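Local atomic coordinates of putative methyl-accepting chemotaxis signal transduction protein (Campylobacter jejuni subsp. jejuni serotype O:2, PDB entry 4XMR), a protein that binds isoleucine in a tandem-PAS (dCache-type) sensory domain, probably periplasmic, and probably relays amino-acid binding across the membrane to steer chemotaxis. Residues Leu166-Ala171 with Phe187-Lys192; Val29-Arg33 with Val233-Thr237. All blocks are in the same frame, centred on the assembly; numbering follows the deposited sequence. Where two conformers were deposited one is given.

Both contacts set helices against the five-stranded antiparallel sheet of the sensory domain, and their centres lie about 13 Å apart. Along the chain interaction 1 is nested within the loop that interaction 2 closes: Val29-Arg33 comes from the long helix 9-48, Val233-Thr237 from the hairpin of strands 224-233 and 236-243, and the 166-171 and 187-192 segments fall between. The two meet physically, as Tyr236 OH packs 3.5 Å from Leu166 CD2, and Phe32 packs on Leu166 and Leu169. Helix 163-171 directly follows a strand of the six-stranded sheet, the one with the isoleucine pocket, which places the contacts close to where the two PAS modules join.

Interaction 1 (Leu166-Ala171 with Phe187-Lys192); sequences LQNLVA and FAATNK
Leu166-Ala171 of helix 163-171 runs nearly parallel to strand 186-189, the short axes 26° apart and 7.0 Å at closest approach, and the backbones converge until the CA atoms of Ala171 and Thr190 are 3.8 Å apart. In the conformer given, one of two, Gln167 provides both direct hydrogen bonds across the contact, and each goes to the backbone of Ala189. Its OE1 accepts from Ala189 N at 2.9 Å, the donor lying in the amide carbonyl plane on a lone pair, while NE2 donates an N-H to Ala189 O at 3.2 Å with an N-H...O angle of 157°. A bend at chi2 (67°) turns the amide toward the strand, and the two bonds hold it in this orientation in that conformer. The strand is the outermost of the five-stranded sheet of the second PAS module within this chain, and the amide takes up backbone groups on its edge. A classic beta bulge, with Phe187 and Ala188 both facing Leu179, interrupts the pairing just before this point. Beside the amide, apolar contacts follow: Val170 CB rests 4.1 Å from Ala188 CB, and Leu166 CD2 reaches the edge of the Phe187 ring at CE2, 3.7 Å away, near the ring plane. The extended Lys192 side chain brings its CE close to Gln167 NE2, and CE also meets the Ala171 methyl at 3.8 Å. Thr190 OG1 is held chiefly by Thr177 O, whereas a water donates to Ala171 O; its link to Thr190 O is doubtful, being very short.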
ATOM      1  N   LEU B 166      -1.877   9.616  -3.657  1.00 13.43           N
ATOM      2  CA  LEU B 166      -2.305   9.639  -2.270  1.00 13.05           C
ATOM      3  C   LEU B 166      -3.778  10.057  -2.180  1.00 12.54           C
ATOM      4  O   LEU B 166      -4.537   9.513  -1.377  1.00 13.41           O
ATOM      5  CB  LEU B 166      -1.386  10.536  -1.443  1.00 13.34           C
ATOM      6  CG  LEU B 166      -1.816  10.670   0.014  1.00 14.06           C
ATOM      7  CD1 LEU B 166      -1.952   9.295   0.680  1.00 13.41           C
ATOM      8  CD2 LEU B 166      -0.791  11.526   0.730  1.00 17.28           C
ATOM      9  N   GLN B 167      -4.202  11.018  -3.001  0.50 13.26           N
ATOM     10  CA  GLN B 167      -5.622  11.390  -3.023  0.50 15.15           C
ATOM     11  C   GLN B 167      -6.480  10.186  -3.346  0.50 15.73           C
ATOM     12  O   GLN B 167      -7.495   9.938  -2.692  0.50 15.38           O
ATOM     13  CB  GLN B 167      -5.914  12.511  -4.032  0.50 16.30           C
ATOM     14  CG  GLN B 167      -7.339  12.484  -4.654  0.50 20.29           C
ATOM     15  CD  GLN B 167      -8.475  12.765  -3.662  0.50 21.64           C
ATOM     16  OE1 GLN B 167      -8.316  13.505  -2.706  0.50 21.68           O
ATOM     17  NE2 GLN B 167      -9.632  12.174  -3.910  0.50 23.92           N
ATOM     18  N   ASN B 168      -6.071   9.426  -4.353  1.00 13.85           N
ATOM     19  CA  ASN B 168      -6.856   8.267  -4.740  1.00 14.03           C
ATOM     20  C   ASN B 168      -6.968   7.227  -3.625  1.00 15.16           C
ATOM     21  O   ASN B 168      -8.029   6.634  -3.420  1.00 19.13           O
ATOM     22  CB  ASN B 168      -6.300   7.640  -6.022  1.00 16.46           C
ATOM     23  CG  ASN B 168      -6.550   8.498  -7.245  1.00 17.90           C
ATOM     24  OD1 ASN B 168      -7.398   9.384  -7.230  1.00 18.95           O
ATOM     25  ND2 ASN B 168      -5.812   8.234  -8.312  1.00 20.48           N
ATOM     26  N   LEU B 169      -5.886   7.022  -2.890  1.00 12.55           N
ATOM     27  CA  LEU B 169      -5.909   6.122  -1.742  1.00 12.78           C
ATOM     28  C   LEU B 169      -6.870   6.617  -0.662  1.00 13.10           C
ATOM     29  O   LEU B 169      -7.663   5.849  -0.115  1.00 14.16           O
ATOM     30  CB  LEU B 169      -4.516   5.995  -1.152  1.00 12.76           C
ATOM     31  CG  LEU B 169      -3.581   5.130  -1.987  1.00 14.94           C
ATOM     32  CD1 LEU B 169      -2.133   5.311  -1.555  1.00 19.13           C
ATOM     33  CD2 LEU B 169      -3.981   3.668  -1.844  1.00 19.27           C
ATOM     34  N   VAL B 170      -6.802   7.903  -0.343  1.00 12.19           N
ATOM     35  CA  VAL B 170      -7.682   8.461   0.674  1.00 12.66           C
ATOM     36  C   VAL B 170      -9.148   8.339   0.255  1.00 15.64           C
ATOM     37  O   VAL B 170     -10.013   7.985   1.067  1.00 16.60           O
ATOM     38  CB  VAL B 170      -7.331   9.923   0.966  1.00 15.22           C
ATOM     39  CG1 VAL B 170      -8.397  10.575   1.870  1.00 18.03           C
ATOM     40  CG2 VAL B 170      -5.973   9.991   1.614  1.00 16.29           C
ATOM     41  N   ALA B 171      -9.431   8.614  -1.014  1.00 16.51           N
ATOM     42  CA  ALA B 171     -10.806   8.575  -1.504  1.00 18.79           C
ATOM     43  C   ALA B 171     -11.470   7.205  -1.353  1.00 19.89           C
ATOM     44  O   ALA B 171     -12.698   7.109  -1.264  1.00 25.03           O
ATOM     45  CB  ALA B 171     -10.864   9.042  -2.950  1.00 21.18           C
ATOM     46  N   PHE B 187      -6.350  18.996   0.661  1.00 17.35           N
ATOM     47  CA  PHE B 187      -5.378  18.248  -0.130  1.00 16.96           C
ATOM     48  C   PHE B 187      -5.974  16.964  -0.708  1.00 15.68           C
ATOM     49  O   PHE B 187      -5.748  16.638  -1.872  1.00 20.59           O
ATOM     50  CB  PHE B 187      -4.140  17.949   0.727  1.00 18.18           C
ATOM     51  CG  PHE B 187      -3.144  17.031   0.072  1.00 18.83           C
ATOM     52  CD1 PHE B 187      -2.146  17.537  -0.740  1.00 23.41           C
ATOM     53  CD2 PHE B 187      -3.186  15.664   0.303  1.00 20.98           C
ATOM     54  CE1 PHE B 187      -1.221  16.693  -1.333  1.00 26.21           C
ATOM     55  CE2 PHE B 187      -2.273  14.813  -0.283  1.00 20.91           C
ATOM     56  CZ  PHE B 187      -1.289  15.329  -1.105  1.00 23.31           C
ATOM     57  N   ALA B 188      -6.727  16.235   0.109  1.00 15.19           N
ATOM     58  CA  ALA B 188      -7.357  14.985  -0.318  1.00 13.76           C
ATOM     59  C   ALA B 188      -8.690  14.814   0.402  1.00 14.90           C
ATOM     60  O   ALA B 188      -8.860  15.331   1.505  1.00 14.86           O
ATOM     61  CB  ALA B 188      -6.456  13.788  -0.024  1.00 15.26           C
ATOM     62  N   ALA B 189      -9.644  14.114  -0.212  1.00 15.29           N
ATOM     63  CA  ALA B 189     -10.948  13.900   0.419  1.00 15.48           C
ATOM     64  C   ALA B 189     -11.675  12.681  -0.140  1.00 14.71           C
ATOM     65  O   ALA B 189     -11.577  12.384  -1.330  1.00 17.53           O
ATOM     66  CB  ALA B 189     -11.817  15.151   0.267  1.00 16.44           C
ATOM     67  N   THR B 190     -12.405  11.981   0.723  1.00 17.45           N
ATOM     68  CA  THR B 190     -13.265  10.877   0.309  1.00 17.42           C
ATOM     69  C   THR B 190     -14.405  11.393  -0.556  1.00 18.68           C
ATOM     70  O   THR B 190     -14.733  10.822  -1.605  1.00 21.31           O
ATOM     71  CB  THR B 190     -13.841  10.177   1.527  1.00 20.43           C
ATOM     72  OG1 THR B 190     -12.758   9.677   2.317  1.00 23.96           O
ATOM     73  CG2 THR B 190     -14.746   9.027   1.115  1.00 22.21           C
ATOM     74  N   ASN B 191     -15.015  12.475  -0.101  1.00 18.19           N
ATOM     75  CA  ASN B 191     -16.009  13.179  -0.892  1.00 19.97           C
ATOM     76  C   ASN B 191     -15.260  14.214  -1.717  1.00 20.89           C
ATOM     77  O   ASN B 191     -14.853  15.248  -1.197  1.00 20.24           O
ATOM     78  CB  ASN B 191     -17.030  13.836   0.037  1.00 22.38           C
ATOM     79  CG  ASN B 191     -18.034  14.709  -0.698  1.00 27.51           C
ATOM     80  OD1 ASN B 191     -18.062  14.762  -1.930  1.00 25.86           O
ATOM     81  ND2 ASN B 191     -18.880  15.395   0.066  1.00 29.26           N
ATOM     82  N   LYS B 192     -15.060  13.922  -3.000  1.00 21.92           N
ATOM     83  CA  LYS B 192     -14.226  14.774  -3.844  1.00 24.94           C
ATOM     84  C   LYS B 192     -14.781  16.185  -4.022  1.00 25.46           C
ATOM     85  O   LYS B 192     -14.075  17.071  -4.495  1.00 27.18           O
ATOM     86  CB  LYS B 192     -13.901  14.099  -5.186  1.00 31.38           C
ATOM     87  CG  LYS B 192     -12.890  12.961  -5.033  1.00 35.08           C
ATOM     88  CD  LYS B 192     -12.482  12.314  -6.357  1.00 40.08           C
ATOM     89  CE  LYS B 192     -11.619  11.076  -6.105  1.00 46.88           C
ATOM     90  NZ  LYS B 192     -11.152  10.395  -7.348  1.00 53.11           N
TER
HETATM   91  O   HOH W   1     -14.586   8.717  -3.022  1.00 39.50           O

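Interaction 2 (Val29-Arg33 with Val233-Thr237); sequences VEDFR and VFAYT
Val233 meets the helix first: its CG1 packs 3.6 Å from Val29 CG1 and also touches the aliphatic CG of Glu30. The carboxylate of Glu30 is engaged on its own helix, where OE2 is hydrogen-bonded to Gln26. Phe234 follows at the second position of a type II' beta turn from Val233 to Tyr236, the tight connection of the hairpin between strands 224-233 and 236-243. Its positive phi (50°) belongs to that turn, and its CB points toward the helix. The ring receives Arg33 over one face. Arg33 is extended from CG to NE, with CG anti to the backbone N (chi1 -177°), which carries CD to a point 3.5 Å from the ring centroid in a CH-pi contact. Beyond it the guanidinium lies flat on the ring, the planes 8° apart and CZ 4.0 Å from the centroid. Tyr236 closes the turn, its N and O both bonded to Val233, and offers CD2 to Val29 CG1 at 3.7 Å; the Tyr236 ring also meets the Phe187 ring, and its side chain touches Leu166. With no hydrogen bond between these two segments, the contact rests on the apolar packing of Val29 with Val233 and Tyr236 and, at the turn, on a cation-pi stack that leaves the N-H groups of Arg33 directed outward in its plane, parallel to the ring, rather than into it.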
ATOM      1  N   VAL B  29      -1.905   7.424   4.994  1.00 11.26           N
ATOM      2  CA  VAL B  29      -0.838   8.391   4.818  1.00 11.60           C
ATOM      3  C   VAL B  29       0.518   7.827   5.252  1.00 11.81           C
ATOM      4  O   VAL B  29       1.521   7.986   4.554  1.00 12.94           O
ATOM      5  CB  VAL B  29      -1.153   9.680   5.597  1.00 13.27           C
ATOM      6  CG1 VAL B  29       0.016  10.645   5.545  1.00 17.47           C
ATOM      7  CG2 VAL B  29      -2.421  10.328   5.051  1.00 15.47           C
ATOM      8  N   GLU B  30       0.538   7.162   6.402  1.00 11.30           N
ATOM      9  CA  GLU B  30       1.778   6.614   6.935  1.00 11.96           C
ATOM     10  C   GLU B  30       2.363   5.554   6.006  1.00 12.49           C
ATOM     11  O   GLU B  30       3.575   5.511   5.781  1.00 13.30           O
ATOM     12  CB  GLU B  30       1.534   5.997   8.314  1.00 12.85           C
ATOM     13  CG  GLU B  30       1.219   7.015   9.405  1.00 15.91           C
ATOM     14  CD  GLU B  30       0.766   6.370  10.700  1.00 19.78           C
ATOM     15  OE1 GLU B  30       0.343   5.194  10.666  1.00 21.20           O
ATOM     16  OE2 GLU B  30       0.821   7.045  11.748  1.00 23.22           O
ATOM     17  N   ASP B  31       1.503   4.685   5.486  1.00 11.92           N
ATOM     18  CA  ASP B  31       1.968   3.577   4.664  1.00 12.26           C
ATOM     19  C   ASP B  31       2.459   4.066   3.297  1.00 11.66           C
ATOM     20  O   ASP B  31       3.426   3.539   2.760  1.00 13.08           O
ATOM     21  CB  ASP B  31       0.866   2.522   4.511  1.00 11.61           C
ATOM     22  CG  ASP B  31       0.522   1.826   5.824  1.00 15.68           C
ATOM     23  OD1 ASP B  31       1.255   2.002   6.828  1.00 16.56           O
ATOM     24  OD2 ASP B  31      -0.480   1.080   5.845  1.00 15.28           O
ATOM     25  N   PHE B  32       1.789   5.069   2.741  1.00 11.62           N
ATOM     26  CA  PHE B  32       2.230   5.677   1.488  1.00 11.25           C
ATOM     27  C   PHE B  32       3.642   6.224   1.666  1.00 12.05           C
ATOM     28  O   PHE B  32       4.540   5.958   0.865  1.00 12.72           O
ATOM     29  CB  PHE B  32       1.237   6.780   1.101  1.00 12.36           C
ATOM     30  CG  PHE B  32       1.586   7.538  -0.163  1.00 13.86           C
ATOM     31  CD1 PHE B  32       1.245   7.036  -1.415  1.00 14.37           C
ATOM     32  CD2 PHE B  32       2.159   8.803  -0.093  1.00 15.29           C
ATOM     33  CE1 PHE B  32       1.537   7.750  -2.574  1.00 14.69           C
ATOM     34  CE2 PHE B  32       2.431   9.528  -1.243  1.00 15.88           C
ATOM     35  CZ  PHE B  32       2.122   8.995  -2.483  1.00 16.66           C
ATOM     36  N   ARG B  33       3.857   6.972   2.741  1.00 11.10           N
ATOM     37  CA  ARG B  33       5.176   7.530   3.016  1.00 11.81           C
ATOM     38  C   ARG B  33       6.251   6.456   3.224  1.00 12.42           C
ATOM     39  O   ARG B  33       7.318   6.524   2.613  1.00 13.43           O
ATOM     40  CB  ARG B  33       5.090   8.438   4.244  1.00 13.76           C
ATOM     41  CG  ARG B  33       6.379   9.146   4.607  1.00 16.32           C
ATOM     42  CD  ARG B  33       6.108  10.015   5.830  1.00 20.54           C
ATOM     43  NE  ARG B  33       7.302  10.650   6.373  1.00 22.64           N
ATOM     44  CZ  ARG B  33       7.590  11.940   6.239  1.00 24.43           C
ATOM     45  NH1 ARG B  33       6.759  12.745   5.585  1.00 28.65           N
ATOM     46  NH2 ARG B  33       8.704  12.428   6.768  1.00 33.49           N
ATOM     47  N   VAL B 233      -0.754  14.147  10.968  1.00 14.02           N
ATOM     48  CA  VAL B 233      -0.059  12.997  10.397  1.00 15.37           C
ATOM     49  C   VAL B 233       1.085  13.568   9.566  1.00 14.85           C
ATOM     50  O   VAL B 233       0.866  14.069   8.457  1.00 15.33           O
ATOM     51  CB  VAL B 233      -0.966  12.114   9.517  1.00 16.11           C
ATOM     52  CG1 VAL B 233      -0.235  10.807   9.169  1.00 16.70           C
ATOM     53  CG2 VAL B 233      -2.306  11.820  10.205  1.00 19.65           C
ATOM     54  N   PHE B 234       2.292  13.516  10.128  1.00 15.69           N
ATOM     55  CA  PHE B 234       3.415  14.283   9.609  1.00 18.52           C
ATOM     56  C   PHE B 234       2.992  15.749   9.409  1.00 18.41           C
ATOM     57  O   PHE B 234       2.475  16.372  10.349  1.00 21.59           O
ATOM     58  CB  PHE B 234       4.017  13.586   8.386  1.00 20.46           C
ATOM     59  CG  PHE B 234       4.518  12.202   8.702  1.00 22.19           C
ATOM     60  CD1 PHE B 234       5.731  12.030   9.344  1.00 24.77           C
ATOM     61  CD2 PHE B 234       3.744  11.090   8.439  1.00 26.10           C
ATOM     62  CE1 PHE B 234       6.186  10.768   9.675  1.00 25.93           C
ATOM     63  CE2 PHE B 234       4.200   9.818   8.757  1.00 24.94           C
ATOM     64  CZ  PHE B 234       5.418   9.664   9.380  1.00 25.65           C
ATOM     65  N   ALA B 235       3.177  16.309   8.221  1.00 20.58           N
ATOM     66  CA  ALA B 235       2.805  17.707   8.023  1.00 22.67           C
ATOM     67  C   ALA B 235       1.320  17.896   7.719  1.00 20.70           C
ATOM     68  O   ALA B 235       0.825  19.029   7.728  1.00 24.22           O
ATOM     69  CB  ALA B 235       3.661  18.345   6.936  1.00 25.80           C
ATOM     70  N   TYR B 236       0.613  16.792   7.462  1.00 17.13           N
ATOM     71  CA  TYR B 236      -0.801  16.848   7.094  1.00 15.67           C
ATOM     72  C   TYR B 236      -1.673  16.912   8.331  1.00 14.58           C
ATOM     73  O   TYR B 236      -1.270  16.509   9.422  1.00 15.42           O
ATOM     74  CB  TYR B 236      -1.247  15.591   6.319  1.00 17.01           C
ATOM     75  CG  TYR B 236      -0.626  15.320   4.973  1.00 19.28           C
ATOM     76  CD1 TYR B 236      -0.964  16.071   3.855  1.00 20.72           C
ATOM     77  CD2 TYR B 236       0.252  14.258   4.812  1.00 23.62           C
ATOM     78  CE1 TYR B 236      -0.406  15.799   2.618  1.00 22.74           C
ATOM     79  CE2 TYR B 236       0.811  13.974   3.588  1.00 25.61           C
ATOM     80  CZ  TYR B 236       0.483  14.745   2.497  1.00 23.82           C
ATOM     81  OH  TYR B 236       1.055  14.450   1.287  1.00 26.17           O
ATOM     82  N   THR B 237      -2.897  17.375   8.136  1.00 13.80           N
ATOM     83  CA  THR B 237      -3.943  17.210   9.135  1.00 12.75           C
ATOM     84  C   THR B 237      -5.019  16.315   8.533  1.00 13.10           C
ATOM     85  O   THR B 237      -5.564  16.625   7.468  1.00 13.59           O
ATOM     86  CB  THR B 237      -4.557  18.559   9.532  1.00 15.12           C
ATOM     87  OG1 THR B 237      -3.530  19.394  10.076  1.00 16.79           O
ATOM     88  CG2 THR B 237      -5.655  18.359  10.574  1.00 16.72           C
TER